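Long-range contact in poly(ADP-ribose) glycohydrolase (Thermomonospora curvata, PDB 3SII), which probably hydrolyses the ribose-ribose glycosidic bonds of poly(ADP-ribose) chains, using a catalytic domain of the macrodomain type: residues R214-A219 against V254-D259. Sequence-based numbering, arbitrary orientation.
Sequences RLVLGA and VFAVWD. With A1R (5'-O-[(S)-{[(S)-{[(2R,3R,4S)-3,4-dihydroxypyrrolidin-2-yl]methoxy}(hydroxy)phosphoryl]oxy}(hydroxy)phosphoryl]adenosine), chain B.
Leu217, Val254 and Phe255 carry the pairing of two parallel strands joined by a beta-alpha-beta crossover through helix 229-240, in the central sheet of a macrodomain-type fold. As in parallel sheets generally, one residue bonds its neighbour strand through both backbone polar atoms: Val254 N donates to Leu215 O at 2.9 Å, nearly straight at 171°, and Val254 O accepts from Leu217 N at 2.8 Å. Leu217 O continues the ladder more obliquely, with Ala256 N at 3.0 Å and tilted 30° from the carbonyl plane. On one face Leu217 and Phe255 lie side by side, Leu217 CB 3.8 Å from Phe255 CD1 and Leu217 CD1 against Phe255 CE1. Both side chains set CG anti to the carbonyl carbon (Phe255 chi1 -65°), consistent with their running the same way. The Phe255 ring also stacks with Phe274. Replacing Phe255 by an alanine would probably open a gap beside Leu217 and deprive Phe274 of its stacking partner. Val254 and Val216 point to the other face, where Val216 CG1 meets Ala256 CB beside helix 74-84. Beyond the paired strands the two segments separate toward the bound ADP-ribose analogue; there a water accepts from Ala219 N and lies within hydrogen-bonding distance of Ala256 O, 2.8 Å from each.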
ATOM      1  N   ARG A 214      -3.304  -8.182  11.092  1.00 10.25           N
ATOM      2  CA  ARG A 214      -1.889  -8.107  10.746  1.00  8.90           C
ATOM      3  C   ARG A 214      -1.688  -7.166   9.562  1.00 10.17           C
ATOM      4  O   ARG A 214      -2.394  -7.266   8.564  1.00 11.75           O
ATOM      5  CB  ARG A 214      -1.343  -9.508  10.446  1.00 11.41           C
ATOM      6  CG  ARG A 214      -1.514 -10.441  11.644  1.00 10.94           C
ATOM      7  CD  ARG A 214      -0.829 -11.796  11.433  1.00 15.49           C
ATOM      8  NE  ARG A 214      -1.410 -12.510  10.300  1.00 14.16           N
ATOM      9  CZ  ARG A 214      -0.759 -13.406   9.564  1.00 13.71           C
ATOM     10  NH1 ARG A 214       0.505 -13.712   9.844  1.00 13.39           N
ATOM     11  NH2 ARG A 214      -1.373 -13.983   8.541  1.00 12.98           N
ATOM     12  N   LEU A 215      -0.747  -6.233   9.702  1.00  8.66           N
ATOM     13  CA  LEU A 215      -0.585  -5.157   8.740  1.00  9.05           C
ATOM     14  C   LEU A 215       0.839  -5.034   8.295  1.00  9.41           C
ATOM     15  O   LEU A 215       1.763  -5.225   9.088  1.00 12.69           O
ATOM     16  CB  LEU A 215      -0.931  -3.816   9.373  1.00 10.05           C
ATOM     17  CG  LEU A 215      -2.215  -3.617  10.131  1.00 11.54           C
ATOM     18  CD1 LEU A 215      -2.265  -2.165  10.620  1.00 15.51           C
ATOM     19  CD2 LEU A 215      -3.399  -3.931   9.241  1.00 14.19           C
ATOM     20  N   VAL A 216       1.011  -4.670   7.031  1.00  9.10           N
ATOM     21  CA  VAL A 216       2.318  -4.298   6.507  1.00  7.63           C
ATOM     22  C   VAL A 216       2.283  -2.818   6.159  1.00  8.55           C
ATOM     23  O   VAL A 216       1.555  -2.399   5.238  1.00  9.44           O
ATOM     24  CB  VAL A 216       2.726  -5.131   5.292  1.00  9.18           C
ATOM     25  CG1 VAL A 216       4.101  -4.710   4.802  1.00 10.47           C
ATOM     26  CG2 VAL A 216       2.734  -6.626   5.653  1.00 10.40           C
ATOM     27  N   LEU A 217       3.036  -2.036   6.930  1.00  8.56           N
ATOM     28  CA  LEU A 217       3.151  -0.585   6.729  1.00 10.13           C
ATOM     29  C   LEU A 217       4.592  -0.264   6.315  1.00 10.17           C
ATOM     30  O   LEU A 217       5.387  -1.167   6.044  1.00  8.93           O
ATOM     31  CB  LEU A 217       2.781   0.165   8.012  1.00  9.77           C
ATOM     32  CG  LEU A 217       1.389  -0.195   8.566  1.00  8.31           C
ATOM     33  CD1 LEU A 217       1.167   0.493   9.905  1.00 13.83           C
ATOM     34  CD2 LEU A 217       0.281   0.150   7.576  1.00 12.07           C
ATOM     35  N   GLY A 218       4.945   1.015   6.256  1.00  9.35           N
ATOM     36  CA  GLY A 218       6.294   1.370   5.838  1.00  9.78           C
ATOM     37  C   GLY A 218       6.445   2.869   5.702  1.00  8.93           C
ATOM     38  O   GLY A 218       5.663   3.627   6.305  1.00  9.61           O
ATOM     39  N   ALA A 219       7.438   3.278   4.915  1.00  9.45           N
ATOM     40  CA  ALA A 219       7.819   4.684   4.761  1.00 11.84           C
ATOM     41  C   ALA A 219       6.943   5.412   3.746  1.00 11.04           C
ATOM     42  O   ALA A 219       7.422   5.999   2.767  1.00 10.80           O
ATOM     43  CB  ALA A 219       9.309   4.798   4.399  1.00 10.93           C
ATOM     44  N   VAL A 254       4.160  -4.891  10.705  1.00 10.53           N
ATOM     45  CA  VAL A 254       5.513  -4.902  10.166  1.00  9.74           C
ATOM     46  C   VAL A 254       5.733  -3.603   9.408  1.00  9.68           C
ATOM     47  O   VAL A 254       4.937  -3.242   8.546  1.00 10.54           O
ATOM     48  CB  VAL A 254       5.746  -6.080   9.196  1.00 10.83           C
ATOM     49  CG1 VAL A 254       7.180  -6.022   8.621  1.00 13.84           C
ATOM     50  CG2 VAL A 254       5.494  -7.414   9.882  1.00 14.33           C
ATOM     51  N   PHE A 255       6.791  -2.879   9.760  1.00  9.69           N
ATOM     52  CA  PHE A 255       7.232  -1.761   8.944  1.00  8.40           C
ATOM     53  C   PHE A 255       8.295  -2.310   8.020  1.00 11.82           C
ATOM     54  O   PHE A 255       9.457  -2.474   8.406  1.00 12.37           O
ATOM     55  CB  PHE A 255       7.747  -0.618   9.820  1.00 11.13           C
ATOM     56  CG  PHE A 255       6.676  -0.006  10.685  1.00 11.21           C
ATOM     57  CD1 PHE A 255       5.802   0.936  10.162  1.00 10.23           C
ATOM     58  CD2 PHE A 255       6.535  -0.385  12.008  1.00 12.68           C
ATOM     59  CE1 PHE A 255       4.800   1.502  10.950  1.00 11.45           C
ATOM     60  CE2 PHE A 255       5.535   0.169  12.811  1.00 15.39           C
ATOM     61  CZ  PHE A 255       4.660   1.116  12.277  1.00 12.96           C
ATOM     62  N   ALA A 256       7.867  -2.647   6.812  1.00  9.15           N
ATOM     63  CA  ALA A 256       8.751  -3.215   5.804  1.00  8.90           C
ATOM     64  C   ALA A 256       9.278  -2.060   4.971  1.00 10.04           C
ATOM     65  O   ALA A 256       8.547  -1.454   4.186  1.00 12.04           O
ATOM     66  CB  ALA A 256       7.989  -4.219   4.944  1.00 10.49           C
ATOM     67  N   VAL A 257      10.556  -1.745   5.158  1.00  9.63           N
ATOM     68  CA  VAL A 257      11.150  -0.583   4.519  1.00 10.79           C
ATOM     69  C   VAL A 257      12.380  -1.011   3.720  1.00 12.28           C
ATOM     70  O   VAL A 257      13.471  -1.233   4.279  1.00 14.96           O
ATOM     71  CB  VAL A 257      11.530   0.493   5.545  1.00 12.58           C
ATOM     72  CG1 VAL A 257      11.953   1.765   4.812  1.00 14.18           C
ATOM     73  CG2 VAL A 257      10.352   0.762   6.491  1.00 13.61           C
ATOM     74  N   TRP A 258      12.183  -1.133   2.410  1.00 12.65           N
ATOM     75  CA  TRP A 258      13.230  -1.505   1.466  1.00 13.10           C
ATOM     76  C   TRP A 258      13.752  -0.229   0.810  1.00 14.42           C
ATOM     77  O   TRP A 258      13.089   0.348  -0.055  1.00 13.80           O
ATOM     78  CB  TRP A 258      12.654  -2.446   0.404  1.00 16.18           C
ATOM     79  CG  TRP A 258      13.646  -2.843  -0.642  1.00 15.65           C
ATOM     80  CD1 TRP A 258      14.821  -3.510  -0.440  1.00 21.56           C
ATOM     81  CD2 TRP A 258      13.562  -2.597  -2.048  1.00 14.60           C
ATOM     82  NE1 TRP A 258      15.471  -3.699  -1.636  1.00 28.69           N
ATOM     83  CE2 TRP A 258      14.718  -3.145  -2.641  1.00 23.13           C
ATOM     84  CE3 TRP A 258      12.619  -1.971  -2.869  1.00 24.13           C
ATOM     85  CZ2 TRP A 258      14.961  -3.082  -4.011  1.00 21.86           C
ATOM     86  CZ3 TRP A 258      12.860  -1.908  -4.234  1.00 23.87           C
ATOM     87  CH2 TRP A 258      14.021  -2.464  -4.791  1.00 24.11           C
ATOM     88  N   ASP A 259      14.936   0.208   1.231  1.00 13.80           N
ATOM     89  CA  ASP A 259      15.484   1.497   0.816  1.00 13.91           C
ATOM     90  C   ASP A 259      16.862   1.273   0.215  1.00 17.73           C
ATOM     91  O   ASP A 259      17.815   0.968   0.932  1.00 20.28           O
ATOM     92  CB  ASP A 259      15.595   2.433   2.030  1.00 13.59           C
ATOM     93  CG  ASP A 259      15.961   3.854   1.649  1.00 14.43           C
ATOM     94  OD1 ASP A 259      16.273   4.106   0.461  1.00 17.16           O
ATOM     95  OD2 ASP A 259      15.937   4.725   2.548  1.00 13.82           O
TER
HETATM   96  N1  A1R B1001       8.704  -2.058  -0.248  1.00  9.96           N
HETATM   97  C2  A1R B1001       8.968  -1.387   0.913  1.00 11.98           C
HETATM   98  N3  A1R B1001       9.524  -0.144   0.923  1.00 10.13           N
HETATM   99  C4  A1R B1001       9.783   0.340  -0.280  1.00 11.52           C
HETATM  100  C5  A1R B1001       9.547  -0.246  -1.520  1.00 11.06           C
HETATM  101  C6  A1R B1001       8.983  -1.504  -1.448  1.00 11.23           C
HETATM  102  N6  A1R B1001       8.699  -2.253  -2.631  1.00 13.96           N
HETATM  103  N7  A1R B1001       9.955   0.599  -2.545  1.00 13.88           N
HETATM  104  C8  A1R B1001      10.428   1.698  -1.929  1.00 14.19           C
HETATM  105  N9  A1R B1001      10.355   1.598  -0.552  1.00 13.24           N
HETATM  106  C1' A1R B1001      10.741   2.574   0.452  1.00 13.17           C
HETATM  107  C2' A1R B1001      11.776   3.544  -0.004  1.00 12.99           C
HETATM  108  O2' A1R B1001      12.619   3.880   1.045  1.00 14.53           O
HETATM  109  C3' A1R B1001      10.989   4.723  -0.428  1.00 13.87           C
HETATM  110  O3' A1R B1001      11.687   5.909  -0.266  1.00 15.90           O
HETATM  111  O4' A1R B1001       9.624   3.337   0.831  1.00 14.01           O
HETATM  112  C4' A1R B1001       9.811   4.682   0.477  1.00 15.82           C
HETATM  113  C5' A1R B1001       8.584   5.309  -0.150  1.00 19.75           C
HETATM  114  O5' A1R B1001       8.259   4.671  -1.346  1.00 18.76           O
HETATM  115  PA  A1R B1001       7.610   5.492  -2.556  1.00 18.69           P
HETATM  116  O1A A1R B1001       7.110   4.418  -3.481  1.00 16.32           O
HETATM  117  O2A A1R B1001       8.524   6.470  -3.206  1.00 27.73           O
HETATM  118  O3A A1R B1001       6.348   6.196  -1.903  1.00 18.11           O
HETATM  119  PB  A1R B1001       5.820   7.701  -2.040  1.00 20.94           P
HETATM  120  O1B A1R B1001       6.807   8.717  -1.514  1.00 17.02           O
HETATM  121  O2B A1R B1001       4.520   7.749  -1.289  1.00 21.41           O
HETATM  122  O5N A1R B1001       5.657   8.017  -3.576  1.00 31.19           O
HETATM  123  C5N A1R B1001       4.489   7.698  -4.268  1.00 37.95           C
HETATM  124  N4N A1R B1001       5.215   6.995  -6.041  1.00 25.58           N
HETATM  125  C1N A1R B1001       4.655   5.865  -6.770  1.00 34.00           C
HETATM  126  O2N A1R B1001       2.526   5.789  -7.813  1.00 25.30           O
HETATM  127  C2N A1R B1001       3.170   5.994  -6.621  1.00 26.60           C
HETATM  128  O3N A1R B1001       3.092   8.342  -6.997  1.00 32.85           O
HETATM  129  C3N A1R B1001       2.989   7.347  -6.038  1.00 27.84           C
HETATM  130  C4N A1R B1001       4.163   7.974  -5.450  1.00 29.49           C
HETATM  131  O   HOH W   1       5.898  -1.736   3.129  1.00 12.42           O
HETATM  132  O   HOH W   2       8.491   1.188   3.341  1.00 11.71           O